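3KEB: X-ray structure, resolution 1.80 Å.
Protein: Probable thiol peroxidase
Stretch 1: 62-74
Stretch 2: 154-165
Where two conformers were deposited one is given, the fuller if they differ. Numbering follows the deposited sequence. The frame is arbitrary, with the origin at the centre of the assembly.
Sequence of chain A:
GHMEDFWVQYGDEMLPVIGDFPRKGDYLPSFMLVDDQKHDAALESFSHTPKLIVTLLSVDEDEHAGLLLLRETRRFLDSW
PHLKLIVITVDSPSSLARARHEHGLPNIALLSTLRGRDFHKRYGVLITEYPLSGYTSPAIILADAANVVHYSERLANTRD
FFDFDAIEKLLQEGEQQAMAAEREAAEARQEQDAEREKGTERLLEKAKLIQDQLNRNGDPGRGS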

# COMPACT_ATOMS: atom_id res chain seq x y z
N ASP A 62 6.90 -8.73 -10.24
CA ASP A 62 7.89 -9.77 -10.50
C ASP A 62 9.01 -9.18 -11.33
O ASP A 62 10.03 -8.76 -10.73
CB ASP A 62 7.21 -10.95 -11.14
CG ASP A 62 8.14 -12.14 -11.30
OD1 ASP A 62 9.26 -12.13 -10.69
OD2 ASP A 62 7.69 -13.06 -12.05
N GLU A 63 8.83 -9.04 -12.64
CA GLU A 63 9.90 -8.46 -13.46
C GLU A 63 10.06 -6.95 -13.33
O GLU A 63 11.19 -6.41 -13.52
CB GLU A 63 9.75 -8.86 -14.92
CG GLU A 63 8.50 -8.36 -15.56
CD GLU A 63 7.35 -9.37 -15.60
OE1 GLU A 63 6.75 -9.41 -16.70
OE2 GLU A 63 7.03 -10.08 -14.57
N HIS A 64 8.99 -6.23 -12.99
CA HIS A 64 9.08 -4.78 -12.85
C HIS A 64 9.42 -4.40 -11.43
O HIS A 64 8.54 -4.16 -10.63
CB HIS A 64 7.77 -4.15 -13.33
CG HIS A 64 7.58 -4.25 -14.81
ND1 HIS A 64 8.37 -3.55 -15.70
CD2 HIS A 64 6.71 -4.97 -15.54
CE1 HIS A 64 7.95 -3.81 -16.93
NE2 HIS A 64 6.93 -4.67 -16.86
N ALA A 65 10.72 -4.38 -11.14
CA ALA A 65 11.27 -3.97 -9.89
C ALA A 65 10.49 -4.57 -8.73
O ALA A 65 9.90 -3.88 -7.96
CB ALA A 65 11.30 -2.44 -9.83
N GLY A 66 10.50 -5.90 -8.65
CA GLY A 66 9.74 -6.62 -7.63
C GLY A 66 10.55 -7.73 -7.07
O GLY A 66 11.70 -7.54 -6.72
N LEU A 67 9.94 -8.91 -7.02
CA LEU A 67 10.58 -10.01 -6.37
C LEU A 67 11.85 -10.48 -7.07
O LEU A 67 12.76 -10.96 -6.40
CB LEU A 67 9.62 -11.18 -6.16
CG LEU A 67 8.53 -10.92 -5.10
CD1 LEU A 67 7.75 -12.29 -4.97
CD2 LEU A 67 9.03 -10.46 -3.74
N LEU A 68 11.92 -10.38 -8.40
CA LEU A 68 13.17 -10.84 -9.08
C LEU A 68 14.35 -9.97 -8.70
O LEU A 68 15.43 -10.45 -8.38
CB LEU A 68 12.95 -10.83 -10.59
CG LEU A 68 14.10 -11.24 -11.46
CD1 LEU A 68 14.29 -12.76 -11.30
CD2 LEU A 68 13.73 -10.88 -12.92
N LEU A 69 14.15 -8.65 -8.75
CA LEU A 69 15.18 -7.75 -8.32
C LEU A 69 15.56 -7.90 -6.87
O LEU A 69 16.75 -7.73 -6.51
CB LEU A 69 14.70 -6.31 -8.53
CG LEU A 69 15.68 -5.15 -8.16
CD1 LEU A 69 16.90 -5.14 -8.98
CD2 LEU A 69 14.99 -3.82 -8.33
N LEU A 70 14.56 -8.14 -6.03
CA LEU A 70 14.84 -8.42 -4.64
C LEU A 70 15.73 -9.66 -4.53
O LEU A 70 16.64 -9.67 -3.72
CB LEU A 70 13.56 -8.64 -3.83
CG LEU A 70 13.73 -8.83 -2.31
CD1 LEU A 70 14.62 -7.70 -1.71
CD2 LEU A 70 12.37 -8.87 -1.64
N ARG A 71 15.41 -10.70 -5.31
CA ARG A 71 16.16 -11.90 -5.29
C ARG A 71 17.64 -11.66 -5.68
O ARG A 71 18.57 -12.24 -5.06
CB ARG A 71 15.54 -12.96 -6.22
CG ARG A 71 16.28 -14.33 -6.23
CD ARG A 71 15.89 -15.23 -7.44
NE ARG A 71 16.59 -14.79 -8.66
CZ ARG A 71 16.28 -15.19 -9.91
NH1 ARG A 71 15.29 -16.04 -10.13
NH2 ARG A 71 17.00 -14.75 -10.94
N GLU A 72 17.87 -10.87 -6.72
CA GLU A 72 19.24 -10.61 -7.19
C GLU A 72 20.02 -9.84 -6.10
O GLU A 72 21.21 -10.01 -5.90
CB GLU A 72 19.19 -9.82 -8.51
CG GLU A 72 18.61 -10.66 -9.61
CD GLU A 72 19.37 -11.93 -9.81
OE1 GLU A 72 20.54 -11.78 -10.21
OE2 GLU A 72 18.84 -13.04 -9.53
N THR A 73 19.31 -8.99 -5.40
CA THR A 73 19.89 -8.19 -4.32
C THR A 73 20.23 -9.12 -3.13
O THR A 73 21.30 -8.99 -2.55
CB THR A 73 18.91 -7.09 -3.83
OG1 THR A 73 18.53 -6.22 -4.90
CG2 THR A 73 19.56 -6.22 -2.72
N ARG A 74 19.33 -10.04 -2.77
CA ARG A 74 19.62 -11.05 -1.73
C ARG A 74 20.84 -11.88 -2.12
O ARG A 74 21.73 -12.13 -1.28
CB ARG A 74 18.42 -11.99 -1.51
CG ARG A 74 17.23 -11.26 -0.94
CD ARG A 74 16.02 -12.17 -0.59
NE ARG A 74 15.28 -12.71 -1.73
CZ ARG A 74 15.25 -14.00 -2.07
NH1 ARG A 74 14.56 -14.39 -3.12
NH2 ARG A 74 15.97 -14.89 -1.37
N ARG A 154 19.43 5.13 -9.02
CA ARG A 154 18.04 4.87 -9.41
C ARG A 154 18.01 4.18 -10.72
O ARG A 154 18.79 4.50 -11.60
CB ARG A 154 17.30 6.18 -9.55
CG ARG A 154 17.13 6.78 -8.28
CD ARG A 154 16.37 8.05 -8.39
NE ARG A 154 17.19 9.14 -8.94
CZ ARG A 154 16.80 10.41 -9.02
NH1 ARG A 154 15.61 10.77 -8.63
NH2 ARG A 154 17.61 11.36 -9.55
N LEU A 155 17.17 3.16 -10.84
CA LEU A 155 17.02 2.49 -12.08
C LEU A 155 16.34 3.37 -13.12
O LEU A 155 15.30 3.98 -12.84
CB LEU A 155 16.18 1.20 -11.89
CG LEU A 155 16.74 0.08 -11.05
CD1 LEU A 155 15.74 -1.16 -11.21
CD2 LEU A 155 18.17 -0.22 -11.50
N ALA A 156 16.89 3.39 -14.33
CA ALA A 156 16.28 4.07 -15.46
C ALA A 156 15.19 3.28 -16.18
O ALA A 156 14.47 3.84 -16.98
CB ALA A 156 17.37 4.58 -16.46
N ASN A 157 15.10 1.98 -15.89
CA ASN A 157 14.12 1.07 -16.49
C ASN A 157 13.76 0.04 -15.43
O ASN A 157 14.66 -0.46 -14.78
CB ASN A 157 14.67 0.36 -17.73
CG ASN A 157 13.61 -0.44 -18.48
OD1 ASN A 157 13.01 -1.36 -17.93
ND2 ASN A 157 13.39 -0.11 -19.75
N THR A 158 12.47 -0.29 -15.29
CA THR A 158 11.98 -1.14 -14.23
C THR A 158 12.40 -2.57 -14.34
O THR A 158 12.33 -3.28 -13.30
CB THR A 158 10.44 -1.07 -14.14
OG1 THR A 158 9.87 -1.44 -15.38
CG2 THR A 158 9.94 0.34 -13.74
N ARG A 159 12.81 -2.99 -15.54
CA ARG A 159 13.27 -4.38 -15.76
C ARG A 159 14.73 -4.57 -15.43
O ARG A 159 15.19 -5.72 -15.33
CB ARG A 159 13.00 -4.81 -17.17
CG ARG A 159 11.55 -4.81 -17.53
CD ARG A 159 11.41 -5.23 -19.01
NE ARG A 159 10.02 -5.53 -19.32
CZ ARG A 159 9.28 -4.85 -20.18
NH1 ARG A 159 9.75 -3.81 -20.84
NH2 ARG A 159 8.02 -5.23 -20.37
N ASP A 160 15.44 -3.46 -15.22
CA ASP A 160 16.86 -3.53 -15.00
C ASP A 160 17.18 -4.03 -13.59
O ASP A 160 16.38 -3.93 -12.66
CB ASP A 160 17.53 -2.17 -15.16
CG ASP A 160 17.51 -1.62 -16.60
OD1 ASP A 160 17.18 -2.34 -17.56
OD2 ASP A 160 17.87 -0.41 -16.75
N PHE A 161 18.43 -4.46 -13.42
CA PHE A 161 19.00 -4.68 -12.10
C PHE A 161 19.95 -3.56 -11.71
O PHE A 161 20.56 -2.89 -12.54
CB PHE A 161 19.72 -6.05 -11.99
CG PHE A 161 18.85 -7.26 -12.28
CD1 PHE A 161 17.51 -7.29 -11.98
CD2 PHE A 161 19.41 -8.37 -12.89
CE1 PHE A 161 16.73 -8.39 -12.28
CE2 PHE A 161 18.64 -9.48 -13.17
CZ PHE A 161 17.29 -9.48 -12.86
N PHE A 162 20.13 -3.39 -10.40
CA PHE A 162 21.15 -2.48 -9.89
C PHE A 162 22.55 -2.88 -10.35
O PHE A 162 22.80 -4.04 -10.68
CB PHE A 162 21.10 -2.48 -8.35
CG PHE A 162 19.75 -2.14 -7.78
CD1 PHE A 162 19.14 -0.91 -8.07
CD2 PHE A 162 19.11 -3.03 -6.92
CE1 PHE A 162 17.90 -0.59 -7.57
CE2 PHE A 162 17.87 -2.67 -6.36
CZ PHE A 162 17.28 -1.47 -6.70
N ASP A 163 23.49 -1.94 -10.30
CA ASP A 163 24.88 -2.16 -10.70
C ASP A 163 25.65 -2.76 -9.52
O ASP A 163 26.44 -2.08 -8.85
CB ASP A 163 25.52 -0.85 -11.14
CG ASP A 163 26.87 -1.05 -11.83
OD1 ASP A 163 27.42 -2.14 -11.79
OD2 ASP A 163 27.37 -0.06 -12.42
N PHE A 164 25.38 -4.06 -9.30
CA PHE A 164 25.94 -4.73 -8.18
C PHE A 164 27.46 -4.79 -8.31
O PHE A 164 28.16 -4.67 -7.31
CB PHE A 164 25.37 -6.14 -8.05
CG PHE A 164 23.91 -6.19 -7.71
CD1 PHE A 164 23.43 -5.63 -6.53
CD2 PHE A 164 23.01 -6.76 -8.59
CE1 PHE A 164 22.06 -5.65 -6.22
CE2 PHE A 164 21.67 -6.79 -8.29
CZ PHE A 164 21.19 -6.23 -7.13
N ASP A 165 27.99 -4.96 -9.52
CA ASP A 165 29.45 -4.93 -9.70
C ASP A 165 30.08 -3.64 -9.17
O ASP A 165 31.16 -3.67 -8.54
CB ASP A 165 29.85 -5.14 -11.14
CG ASP A 165 29.66 -6.59 -11.59
OD1 ASP A 165 29.50 -7.50 -10.72
OD2 ASP A 165 29.63 -6.81 -12.82
O HOH W 1 13.45 -7.70 -14.42

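Residues 154-165 run through a type I turn into the start of a helix, against the loop and first helical turns of residues 62-74, burying 641 Å² counted over both sides. The buried Leu155 starts the contact, its CD1 4.0 Å from Leu69 CD2, an apolar pairing suited to a site closed to solvent. Asn157 opens the turn, which ends at Asp160; Asn157 OD1 accepts from Arg159 N at 2.9 Å. Thr158 is the polar anchor. Its CA-to-CB bond points toward the other stretch, and with chi1 in p its OG1 meets His64 ND1, at the edge of the imidazole, in a short 2.6 Å hydrogen bond. The backbone adds a weak hydrogen bond from Ala65 N to Thr158 O, 2.9 Å long but bent to 124°. Glu63 O and Arg159 O, both acceptors, are joined by a water that donates to each at 2.8 Å. The extended Arg159 side chain brings one face of its guanidinium over His64 CE1, which lies 3.6 Å from Arg159 NE. Beyond the turn the contact becomes largely apolar. Phe161 gives one ring face to the aliphatic part of Glu72, whose CG sits 3.8 Å from the Phe161 ring centroid in a CH-pi contact; Leu68 CD2 approaches the ring edge, 3.8 Å from Phe161 CZ. The Glu72 carboxylate is meanwhile held by Arg71, with Arg71 NH2 2.9 Å from Glu72 OE2 in a salt bridge. Leu69 reaches both rings: its CD1 lies 3.7 Å from Phe161 CD1 and also 3.7 Å from CD2 of the buried Phe162, while Leu69 CD2 is 3.7 Å from Phe162 CZ. Phe164, in the first turn of the next helix, takes Glu72 O over one face and Thr73 OG1 at its edge, 3.5 Å from Phe164 CZ; that hydroxyl donates to Leu69 O at 2.8 Å.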